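Local coordinates for protein glycosyl hydrolase (Streptomyces cattleya, PDB 7LR8) that probably hydrolyses the beta-1,4 bond between mannose and N-acetylglucosamine of the N-glycan core, as a family GH5 glycosidase, at residues F27-D32 with A78-A83. The protein carries 1 engineered substitution. Sequence-based numbering, arbitrary orientation.
Sequences FHHWLD and AALTDA
W30, on a short 3-10 turn, and L80, on a helix, are the closest backbone pair, with CA atoms 10.6 Å apart, so the backbones stay well separated and side chains alone span the gap. The contact illustrates how one leucine methyl can meet two aromatic rings at once. L80 reaches out with CG anti to its backbone N (chi1 -171°), and its CD1 does all the touching. The CB of W30 does not point at the helix, but the far end of its indole swings in, and the methyl lies 3.8 Å from CH2 of W30, approaching the ring obliquely. The same CD1 is 4.1 Å from CE1 of H29, which it meets at the edge of the imidazole, close to the ring plane. The H29 and W30 side chains each cross that of L80 at about a right angle, and no hydrogen bond crosses the interface.

H29 has CG lodged between its own backbone N and carbonyl carbon (chi1 79°), which brings its ring beside that of the next residue: NE2 of H29 sits 3.5 Å above the indole plane of W30, over the centre. The rotation of the indole is further restrained by a hydrogen bond from NE1 of W30 to the carbonyl O of F56, while F62 meets W30 edge-to-face. The polar end of this buried tryptophan is thus satisfied away from the leucine, leaving hydrocarbon for L80.

In the (beta/alpha)8 barrel of this family, 27-32 belongs to the loop between strand 15-19 and helix 35-46, away from the glycan pocket. W30 also packs on Q76 and L77 of helix 71-86, and V38 of helix 35-46 touches both H29 and L80, so the loop is seated against two successive barrel helices.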
loop_
_atom_site.group_PDB
_atom_site.type_symbol
_atom_site.label_atom_id
_atom_site.label_comp_id
_atom_site.label_asym_id
_atom_site.label_seq_id
_atom_site.Cartn_x
_atom_site.Cartn_y
_atom_site.Cartn_z
ATOM N N PHE B 27 -4.983 11.525 -7.204
ATOM C CA PHE B 27 -5.196 11.380 -5.766
ATOM C C PHE B 27 -3.903 11.275 -4.976
ATOM O O PHE B 27 -3.949 11.356 -3.740
ATOM C CB PHE B 27 -6.083 10.175 -5.505
ATOM C CG PHE B 27 -7.423 10.288 -6.159
ATOM C CD1 PHE B 27 -8.274 11.340 -5.841
ATOM C CD2 PHE B 27 -7.827 9.359 -7.093
ATOM C CE1 PHE B 27 -9.511 11.457 -6.457
ATOM C CE2 PHE B 27 -9.066 9.464 -7.709
ATOM C CZ PHE B 27 -9.909 10.520 -7.379
ATOM N N HIS B 28 -2.762 11.119 -5.647
ATOM C CA HIS B 28 -1.489 11.226 -4.953
ATOM C C HIS B 28 -1.167 12.659 -4.549
ATOM O O HIS B 28 -0.110 12.890 -3.948
ATOM C CB HIS B 28 -0.358 10.660 -5.813
ATOM C CG HIS B 28 -0.640 9.299 -6.379
ATOM N ND1 HIS B 28 -0.882 8.197 -5.586
ATOM C CD2 HIS B 28 -0.694 8.859 -7.662
ATOM C CE1 HIS B 28 -1.089 7.141 -6.353
ATOM N NE2 HIS B 28 -0.979 7.514 -7.618
ATOM N N HIS B 29 -2.049 13.626 -4.839
ATOM C CA HIS B 29 -1.753 15.001 -4.458
ATOM C C HIS B 29 -1.681 15.180 -2.940
ATOM O O HIS B 29 -1.084 16.156 -2.474
ATOM C CB HIS B 29 -2.781 15.963 -5.064
ATOM C CG HIS B 29 -4.087 16.007 -4.336
ATOM N ND1 HIS B 29 -4.690 17.194 -3.983
ATOM C CD2 HIS B 29 -4.913 15.022 -3.911
ATOM C CE1 HIS B 29 -5.826 16.937 -3.356
ATOM N NE2 HIS B 29 -5.987 15.628 -3.304
ATOM N N TRP B 30 -2.230 14.253 -2.153
ATOM C CA TRP B 30 -2.050 14.360 -0.706
ATOM C C TRP B 30 -0.583 14.302 -0.299
ATOM O O TRP B 30 -0.233 14.789 0.786
ATOM C CB TRP B 30 -2.817 13.262 0.014
ATOM C CG TRP B 30 -4.283 13.257 -0.262
ATOM C CD1 TRP B 30 -4.973 12.310 -0.960
ATOM C CD2 TRP B 30 -5.252 14.245 0.148
ATOM N NE1 TRP B 30 -6.306 12.636 -1.005
ATOM C CE2 TRP B 30 -6.506 13.819 -0.337
ATOM C CE3 TRP B 30 -5.181 15.433 0.889
ATOM C CZ2 TRP B 30 -7.685 14.542 -0.115
ATOM C CZ3 TRP B 30 -6.365 16.165 1.102
ATOM C CH2 TRP B 30 -7.594 15.709 0.601
ATOM N N LEU B 31 0.278 13.718 -1.143
ATOM C CA LEU B 31 1.706 13.650 -0.857
ATOM C C LEU B 31 2.450 14.917 -1.242
ATOM O O LEU B 31 3.605 15.087 -0.829
ATOM C CB LEU B 31 2.335 12.452 -1.580
ATOM C CG LEU B 31 1.722 11.085 -1.274
ATOM C CD1 LEU B 31 2.345 10.023 -2.190
ATOM C CD2 LEU B 31 1.921 10.695 0.187
ATOM N N ASP B 32 1.830 15.796 -2.023
ATOM C CA ASP B 32 2.433 17.029 -2.513
ATOM C C ASP B 32 1.317 18.064 -2.562
ATOM O O ASP B 32 0.959 18.601 -3.625
ATOM C CB ASP B 32 3.085 16.828 -3.878
ATOM C CG ASP B 32 4.255 15.860 -3.826
ATOM O OD1 ASP B 32 5.321 16.232 -3.278
ATOM O OD2 ASP B 32 4.091 14.724 -4.313
ATOM N N ALA B 78 -9.543 19.611 5.297
ATOM C CA ALA B 78 -10.332 20.779 5.688
ATOM C C ALA B 78 -10.031 21.970 4.785
ATOM O O ALA B 78 -10.943 22.717 4.412
ATOM C CB ALA B 78 -10.070 21.131 7.160
ATOM N N ALA B 79 -8.757 22.162 4.423
ATOM C CA ALA B 79 -8.396 23.265 3.535
ATOM C C ALA B 79 -9.026 23.084 2.162
ATOM O O ALA B 79 -9.491 24.057 1.551
ATOM C CB ALA B 79 -6.875 23.375 3.415
ATOM N N LEU B 80 -9.056 21.852 1.668
ATOM C CA LEU B 80 -9.761 21.574 0.423
ATOM C C LEU B 80 -11.244 21.873 0.565
ATOM O O LEU B 80 -11.866 22.429 -0.346
ATOM C CB LEU B 80 -9.534 20.118 0.021
ATOM C CG LEU B 80 -9.989 19.638 -1.356
ATOM C CD1 LEU B 80 -9.241 18.345 -1.665
ATOM C CD2 LEU B 80 -11.489 19.410 -1.433
ATOM N N THR B 81 -11.832 21.494 1.699
ATOM C CA THR B 81 -13.259 21.721 1.892
ATOM C C THR B 81 -13.568 23.212 1.946
ATOM O O THR B 81 -14.589 23.670 1.406
ATOM C CB THR B 81 -13.712 20.994 3.168
ATOM O OG1 THR B 81 -13.464 19.587 3.011
ATOM C CG2 THR B 81 -15.195 21.215 3.414
ATOM N N ASP B 82 -12.674 23.998 2.550
ATOM C CA ASP B 82 -12.874 25.439 2.587
ATOM C C ASP B 82 -12.725 26.049 1.200
ATOM O O ASP B 82 -13.496 26.940 0.823
ATOM C CB ASP B 82 -11.887 26.084 3.558
ATOM C CG ASP B 82 -12.227 25.811 5.007
ATOM O OD1 ASP B 82 -13.387 25.442 5.291
ATOM O OD2 ASP B 82 -11.321 25.965 5.855
ATOM N N ALA B 83 -11.733 25.593 0.429
ATOM C CA ALA B 83 -11.584 26.104 -0.933
ATOM C C ALA B 83 -12.831 25.811 -1.758
ATOM O O ALA B 83 -13.270 26.644 -2.569
ATOM C CB ALA B 83 -10.338 25.498 -1.590
#